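Local coordinates for protein enoyl-CoA hydratase (Mycobacterium thermoresistibile, PDB 3T3W) that probably hydrates enoyl-CoA thioesters in lipid metabolism, as a crotonase-fold protein of six subunits that carries a bound zinc ion, at residues E102-R105 with Y106-S110; Q239-Y242 with A243-S247; I251-T254 with G255-N258. One frame throughout, in Å; residues are numbered along the deposited sequence.

Contact 1: E102-R105 with Y106-S110; sequences ESRR and YLEYS. With ZN (zinc ion), chain T.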
loop_
_atom_site.group_PDB
_atom_site.type_symbol
_atom_site.label_atom_id
_atom_site.label_comp_id
_atom_site.label_asym_id
_atom_site.label_seq_id
_atom_site.Cartn_x
_atom_site.Cartn_y
_atom_site.Cartn_z
ATOM N N GLU F 102 16.165 -5.850 -21.232
ATOM C CA GLU F 102 15.060 -4.895 -21.114
ATOM C C GLU F 102 15.036 -4.304 -19.704
ATOM O O GLU F 102 14.679 -3.123 -19.523
ATOM C CB GLU F 102 13.725 -5.575 -21.423
ATOM C CG GLU F 102 13.574 -5.986 -22.898
ATOM C CD GLU F 102 12.125 -6.121 -23.352
ATOM O OE1 GLU F 102 11.904 -6.042 -24.611
ATOM O OE2 GLU F 102 11.209 -6.287 -22.499
ATOM N N SER F 103 15.424 -5.085 -18.700
ATOM C CA SER F 103 15.416 -4.545 -17.341
ATOM C C SER F 103 16.398 -3.379 -17.207
ATOM O O SER F 103 16.154 -2.448 -16.430
ATOM C CB SER F 103 15.609 -5.597 -16.237
ATOM O OG SER F 103 16.918 -6.062 -16.214
ATOM N N ARG F 104 17.488 -3.422 -17.952
ATOM C CA ARG F 104 18.498 -2.384 -17.907
ATOM C C ARG F 104 18.092 -1.178 -18.756
ATOM O O ARG F 104 17.897 -0.058 -18.250
ATOM C CB ARG F 104 19.848 -2.947 -18.380
ATOM C CG ARG F 104 20.970 -1.911 -18.408
ATOM C CD ARG F 104 22.219 -2.430 -19.123
ATOM N NE ARG F 104 23.138 -1.322 -19.436
ATOM C CZ ARG F 104 24.198 -1.413 -20.235
ATOM N NH1 ARG F 104 24.496 -2.575 -20.826
ATOM N NH2 ARG F 104 24.973 -0.343 -20.446
ATOM N N ARG F 105 17.938 -1.371 -20.051
ATOM C CA ARG F 105 17.805 -0.176 -20.921
ATOM C C ARG F 105 16.397 0.412 -21.033
ATOM O O ARG F 105 16.246 1.562 -21.443
ATOM C CB ARG F 105 18.336 -0.466 -22.313
ATOM C CG ARG F 105 19.829 -0.711 -22.308
ATOM C CD ARG F 105 20.321 -0.737 -23.751
ATOM N NE ARG F 105 21.766 -0.706 -23.870
ATOM C CZ ARG F 105 22.559 -1.759 -23.988
ATOM N NH1 ARG F 105 22.062 -2.996 -23.953
ATOM N NH2 ARG F 105 23.872 -1.565 -24.191
ATOM N N TYR F 106 15.379 -0.365 -20.683
ATOM C CA TYR F 106 14.037 0.117 -20.722
ATOM C C TYR F 106 13.663 0.527 -19.277
ATOM O O TYR F 106 13.602 1.734 -18.949
ATOM C CB TYR F 106 13.118 -0.918 -21.366
ATOM C CG TYR F 106 13.497 -1.280 -22.814
ATOM C CD1 TYR F 106 14.206 -0.375 -23.611
ATOM C CD2 TYR F 106 13.090 -2.488 -23.395
ATOM C CE1 TYR F 106 14.523 -0.699 -24.913
ATOM C CE2 TYR F 106 13.393 -2.805 -24.706
ATOM C CZ TYR F 106 14.122 -1.903 -25.453
ATOM O OH TYR F 106 14.443 -2.179 -26.774
ATOM N N LEU F 107 13.569 -0.434 -18.382
ATOM C CA LEU F 107 13.042 -0.150 -17.035
ATOM C C LEU F 107 13.979 0.697 -16.160
ATOM O O LEU F 107 13.572 1.756 -15.633
ATOM C CB LEU F 107 12.725 -1.460 -16.329
ATOM C CG LEU F 107 11.944 -1.343 -15.015
ATOM C CD1 LEU F 107 10.580 -0.757 -15.282
ATOM C CD2 LEU F 107 11.806 -2.704 -14.360
ATOM N N GLU F 108 15.219 0.242 -15.971
ATOM C CA GLU F 108 16.155 0.907 -15.061
ATOM C C GLU F 108 16.506 2.324 -15.566
ATOM O O GLU F 108 16.539 3.283 -14.785
ATOM C CB GLU F 108 17.434 0.070 -14.877
ATOM C CG GLU F 108 18.509 0.653 -13.960
ATOM C CD GLU F 108 19.842 -0.095 -14.039
ATOM O OE1 GLU F 108 19.819 -1.354 -14.116
ATOM O OE2 GLU F 108 20.912 0.589 -14.057
ATOM N N TYR F 109 16.730 2.466 -16.875
ATOM C CA TYR F 109 17.043 3.773 -17.434
ATOM C C TYR F 109 15.896 4.736 -17.204
ATOM O O TYR F 109 16.110 5.840 -16.760
ATOM C CB TYR F 109 17.309 3.657 -18.925
ATOM C CG TYR F 109 18.714 3.211 -19.350
ATOM C CD1 TYR F 109 19.653 2.709 -18.448
ATOM C CD2 TYR F 109 19.081 3.256 -20.701
ATOM C CE1 TYR F 109 20.921 2.280 -18.868
ATOM C CE2 TYR F 109 20.355 2.832 -21.121
ATOM C CZ TYR F 109 21.261 2.342 -20.220
ATOM O OH TYR F 109 22.531 1.894 -20.652
ATOM N N SER F 110 14.682 4.310 -17.524
ATOM C CA SER F 110 13.526 5.200 -17.445
ATOM C C SER F 110 13.283 5.607 -15.978
ATOM O O SER F 110 12.989 6.774 -15.700
ATOM C CB SER F 110 12.291 4.586 -18.089
ATOM O OG SER F 110 12.349 4.584 -19.509
HETATM ZN ZN ZN T . 9.769 -5.984 -24.019
HETATM O O HOH W 1 14.156 3.582 -21.658
HETATM O O HOH W 2 8.838 -5.406 -25.826
#
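Glu-102 and Tyr-106 meet one turn apart on helix 95-115, where the glutamate hands its carboxylate to a zinc ion. OE1 and OE2 of Glu-102 chelate the zinc at 2.2 and 2.1 Å, and OE2 probably accepts a hydrogen bond from Gln-253. Chi1 of -68° puts CG beside the backbone N, and the extended chain runs past the tyrosine, with OE1 of Glu-102 in the ring plane 3.6 Å from CE2 of Tyr-106. His-81 stacks on that ring.

Among the aromatic contacts, the Tyr-109 ring takes CA of Arg-105 over one face, a CH-pi contact 3.8 Å from the centroid, and CG of the same arginine reaches CE2 of Tyr-109 at 3.8 Å.

The polar ends gather at Asp-50, which pairs with NE of Arg-105 and bonds OH of Tyr-109; NH2 of Arg-104 adds a weak bond to that hydroxyl, at 3.3 Å. A water bridges Arg-105 O and Ser-110 OG.

In the backbone, Glu-102 O accepts from both Tyr-106 N and Leu-107 N. The latter bond, Glu-108 N to Ser-103 O and Tyr-109 N to Arg-104 O are i to i+5, marking a pi-type widening of the helix beside the metal site.

Contact 2: Q239-Y242 with A243-S247; sequences QGFY and AAIQS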
loop_
_atom_site.group_PDB
_atom_site.type_symbol
_atom_site.label_atom_id
_atom_site.label_comp_id
_atom_site.label_asym_id
_atom_site.label_seq_id
_atom_site.Cartn_x
_atom_site.Cartn_y
_atom_site.Cartn_z
ATOM N N GLN F 239 1.785 5.842 -2.961
ATOM C CA GLN F 239 0.622 5.317 -3.689
ATOM C C GLN F 239 0.883 3.985 -4.370
ATOM O O GLN F 239 -0.074 3.327 -4.759
ATOM C CB GLN F 239 0.125 6.292 -4.749
ATOM C CG GLN F 239 -0.510 7.566 -4.202
ATOM C CD GLN F 239 -0.901 8.541 -5.312
ATOM O OE1 GLN F 239 -0.634 8.305 -6.519
ATOM N NE2 GLN F 239 -1.608 9.612 -4.935
ATOM N N GLY F 240 2.129 3.617 -4.576
ATOM C CA GLY F 240 2.479 2.323 -5.168
ATOM C C GLY F 240 3.199 2.374 -6.500
ATOM O O GLY F 240 3.410 1.324 -7.121
ATOM N N PHE F 241 3.647 3.547 -6.939
ATOM C CA PHE F 241 4.225 3.665 -8.261
ATOM C C PHE F 241 5.414 2.740 -8.507
ATOM O O PHE F 241 5.382 1.939 -9.436
ATOM C CB PHE F 241 4.566 5.134 -8.595
ATOM C CG PHE F 241 5.126 5.315 -9.955
ATOM C CD1 PHE F 241 4.304 5.224 -11.065
ATOM C CD2 PHE F 241 6.462 5.577 -10.160
ATOM C CE1 PHE F 241 4.803 5.347 -12.363
ATOM C CE2 PHE F 241 6.961 5.737 -11.473
ATOM C CZ PHE F 241 6.139 5.584 -12.567
ATOM N N TYR F 242 6.466 2.828 -7.680
ATOM C CA TYR F 242 7.623 1.938 -7.852
ATOM C C TYR F 242 7.204 0.464 -7.872
ATOM O O TYR F 242 7.583 -0.285 -8.781
ATOM C CB TYR F 242 8.631 2.139 -6.714
ATOM C CG TYR F 242 9.865 1.273 -6.882
ATOM C CD1 TYR F 242 9.989 0.020 -6.260
ATOM C CD2 TYR F 242 10.932 1.726 -7.632
ATOM C CE1 TYR F 242 11.156 -0.724 -6.402
ATOM C CE2 TYR F 242 12.093 0.930 -7.814
ATOM C CZ TYR F 242 12.186 -0.280 -7.182
ATOM O OH TYR F 242 13.383 -1.056 -7.294
ATOM N N ALA F 243 6.431 0.047 -6.893
ATOM C CA ALA F 243 6.009 -1.363 -6.784
ATOM C C ALA F 243 5.167 -1.797 -8.006
ATOM O O ALA F 243 5.354 -2.902 -8.514
ATOM C CB ALA F 243 5.222 -1.613 -5.466
ATOM N N ALA F 244 4.292 -0.932 -8.498
ATOM C CA ALA F 244 3.423 -1.255 -9.628
ATOM C C ALA F 244 4.217 -1.355 -10.910
ATOM O O ALA F 244 4.016 -2.265 -11.744
ATOM C CB ALA F 244 2.278 -0.224 -9.758
ATOM N N ILE F 245 5.171 -0.446 -11.089
ATOM C CA ILE F 245 6.059 -0.503 -12.266
ATOM C C ILE F 245 6.848 -1.826 -12.311
ATOM O O ILE F 245 6.948 -2.487 -13.334
ATOM C CB ILE F 245 7.049 0.689 -12.247
ATOM C CG1 ILE F 245 6.309 2.000 -12.588
ATOM C CG2 ILE F 245 8.183 0.441 -13.249
ATOM C CD1 ILE F 245 5.900 2.124 -14.048
ATOM N N GLN F 246 7.372 -2.239 -11.168
ATOM C CA GLN F 246 8.064 -3.511 -11.080
ATOM C C GLN F 246 7.125 -4.694 -11.385
ATOM O O GLN F 246 7.508 -5.653 -12.115
ATOM C CB GLN F 246 8.768 -3.653 -9.727
ATOM C CG GLN F 246 9.875 -2.635 -9.440
ATOM C CD GLN F 246 11.015 -2.680 -10.428
ATOM O OE1 GLN F 246 11.330 -3.732 -11.003
ATOM N NE2 GLN F 246 11.686 -1.529 -10.612
ATOM N N SER F 247 5.899 -4.635 -10.857
ATOM C CA SER F 247 4.927 -5.686 -11.093
ATOM C C SER F 247 4.616 -5.843 -12.569
ATOM O O SER F 247 4.598 -6.985 -13.103
ATOM C CB SER F 247 3.650 -5.419 -10.295
ATOM O OG SER F 247 2.865 -6.577 -10.186
#
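Phe-241 and Ile-245 pack one turn apart at the start of helix 241-263. The phenyl group has CG anti to the backbone N (chi1 -178°), which swings the ring forward along the helix to receive the isoleucine. CG1 of Ile-245 sits over one face, 3.8 Å from the ring centroid and displaced toward the rim, while CD1 of Ile-245 lies 3.8 Å from CZ of Phe-241. Trp-169 meets the phenyl ring edge-to-face.

Tyr-242 and Gln-246 repeat the pattern one residue on. Chi1 of -63° brings CG of Gln-246 over a face of the tyrosine ring, 4.1 Å from its centroid, and the bend at chi2 carries the amide back along the ring, with NE2 of Gln-246 3.7 Å from CZ of Tyr-242; the amide and ring planes are 42° apart. OE1 of Gln-246 bonds to Arg-230 of the second subunit, and the tyrosine ring stacks on Tyr-242 of that same subunit.

Gly-240, at positive phi, ends the preceding helix in a Schellman motif and also N-caps this one, its O taking Ala-244 N at 2.8 Å. Across the turn the side chains meet through dispersion and CH-pi contacts, whereas OE1 of Gln-246 makes its hydrogen bond to the neighbouring subunit.

Contact 3: I251-T254 with G255-N258; sequences IHQT and GHGN. With ZN (zinc ion), chain T.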
loop_
_atom_site.group_PDB
_atom_site.type_symbol
_atom_site.label_atom_id
_atom_site.label_comp_id
_atom_site.label_asym_id
_atom_site.label_seq_id
_atom_site.Cartn_x
_atom_site.Cartn_y
_atom_site.Cartn_z
ATOM N N ILE F 251 4.705 -8.800 -15.838
ATOM C CA ILE F 251 3.557 -9.073 -16.737
ATOM C C ILE F 251 3.993 -8.937 -18.228
ATOM O O ILE F 251 3.695 -9.787 -19.071
ATOM C CB ILE F 251 2.371 -8.162 -16.379
ATOM C CG1 ILE F 251 1.839 -8.506 -14.984
ATOM C CG2 ILE F 251 1.261 -8.206 -17.476
ATOM C CD1 ILE F 251 0.880 -7.490 -14.344
ATOM N N HIS F 252 4.696 -7.854 -18.532
ATOM C CA HIS F 252 5.252 -7.613 -19.856
ATOM C C HIS F 252 6.130 -8.776 -20.286
ATOM O O HIS F 252 5.994 -9.295 -21.409
ATOM C CB HIS F 252 5.979 -6.293 -19.837
ATOM C CG HIS F 252 6.673 -5.967 -21.139
ATOM N ND1 HIS F 252 6.157 -5.097 -22.038
ATOM C CD2 HIS F 252 7.884 -6.417 -21.667
ATOM C CE1 HIS F 252 6.985 -5.020 -23.108
ATOM N NE2 HIS F 252 8.034 -5.832 -22.897
ATOM N N GLN F 253 6.979 -9.246 -19.395
ATOM C CA GLN F 253 7.863 -10.354 -19.708
ATOM C C GLN F 253 7.125 -11.680 -19.954
ATOM O O GLN F 253 7.593 -12.525 -20.728
ATOM C CB GLN F 253 8.957 -10.480 -18.632
ATOM C CG GLN F 253 9.919 -9.297 -18.597
ATOM C CD GLN F 253 10.694 -9.090 -19.881
ATOM O OE1 GLN F 253 11.017 -10.046 -20.572
ATOM N NE2 GLN F 253 10.941 -7.839 -20.240
ATOM N N THR F 254 5.979 -11.902 -19.310
ATOM C CA THR F 254 5.196 -13.109 -19.639
ATOM C C THR F 254 4.724 -13.043 -21.107
ATOM O O THR F 254 4.451 -14.095 -21.720
ATOM C CB THR F 254 3.967 -13.368 -18.720
ATOM O OG1 THR F 254 2.954 -12.350 -18.921
ATOM C CG2 THR F 254 4.417 -13.456 -17.254
ATOM N N GLY F 255 4.592 -11.832 -21.652
ATOM C CA GLY F 255 4.241 -11.672 -23.079
ATOM C C GLY F 255 5.330 -12.175 -23.964
ATOM O O GLY F 255 5.112 -12.956 -24.929
ATOM N N HIS F 256 6.540 -11.763 -23.630
ATOM C CA HIS F 256 7.698 -12.269 -24.351
ATOM C C HIS F 256 7.818 -13.761 -24.222
ATOM O O HIS F 256 8.129 -14.444 -25.211
ATOM C CB HIS F 256 9.007 -11.653 -23.880
ATOM C CG HIS F 256 9.185 -10.223 -24.284
ATOM N ND1 HIS F 256 9.156 -9.833 -25.596
ATOM C CD2 HIS F 256 9.377 -9.076 -23.543
ATOM C CE1 HIS F 256 9.359 -8.510 -25.661
ATOM N NE2 HIS F 256 9.507 -8.039 -24.421
ATOM N N GLY F 257 7.611 -14.278 -23.008
ATOM C CA GLY F 257 7.661 -15.706 -22.768
ATOM C C GLY F 257 6.662 -16.456 -23.622
ATOM O O GLY F 257 6.967 -17.495 -24.247
ATOM N N ASN F 258 5.463 -15.920 -23.714
ATOM C CA ASN F 258 4.481 -16.585 -24.545
ATOM C C ASN F 258 4.794 -16.512 -26.040
ATOM O O ASN F 258 4.651 -17.516 -26.778
ATOM C CB ASN F 258 3.095 -16.031 -24.306
ATOM C CG ASN F 258 2.024 -16.847 -24.991
ATOM O OD1 ASN F 258 1.908 -18.027 -24.740
ATOM N ND2 ASN F 258 1.232 -16.208 -25.858
HETATM ZN ZN ZN T . 9.769 -5.984 -24.019
HETATM O O HOH W 2 8.838 -5.406 -25.826
#
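Two of the four protein ligands of the zinc site sit here, one turn apart on helix 241-263: His-252 and His-256 each bind the metal through NE2, both at 2.1 Å. The two nitrogens lie 3.1 Å apart because they share the ion. The imidazoles are turned 70° against each other, an oblique pair with centroids separated by 4.8 Å. Their first torsions differ: CG of His-252 is anti to the backbone N (chi1 177°), whereas that of His-256 lies beside it (chi1 -72°), and this difference lets the rings converge on the ion. A second shell fixes their rotation, ND1 of His-252 being bonded to Gly-161 O and ND1 of His-256 to Pro-266 O.

Gln-253 crosses beside the second histidine, its OE1 3.5 Å from CD2 of His-256. That oxygen is buried without a polar partner, the amide's NE2 being the end turned to Glu-102.

The backbone is irregular around Gly-255, whose N makes only weak bonds to Ile-251 O and His-252 O. OG1 of Thr-254 donates to Ile-251 O on a lone pair, at 2.7 Å, and is itself bonded to Gln-227 of the third subunit. Regular bonding resumes where Gly-257 N meets Gln-253 O at 2.9 Å. With Glu-102, Glu-163 and a water completing the coordination, the paired histidines form an i, i+4 HxxxH zinc-binding motif on a helix.

Overall arrangement
The zinc ion joins contacts 1 and 3, whose centres are about 16 Å apart: Glu-102 comes to it from helix 95-115 and the two histidines from helix 241-263, with one water bound to the metal common to both. Gln-253 ties the helices together in the second shell, its NE2 lying 2.8 Å from OE2 of Glu-102 in a probable hydrogen bond. Contact 2 belongs to the start of helix 241-263, the Ile-245 side chain being about 13 Å from the zinc. It still packs on contact 1, where CD1 of Leu-107 touches CG2 of Ile-245 at 3.4 Å. Contacts 2 and 3 both reach the third subunit, so the helix serves metal site and assembly alike.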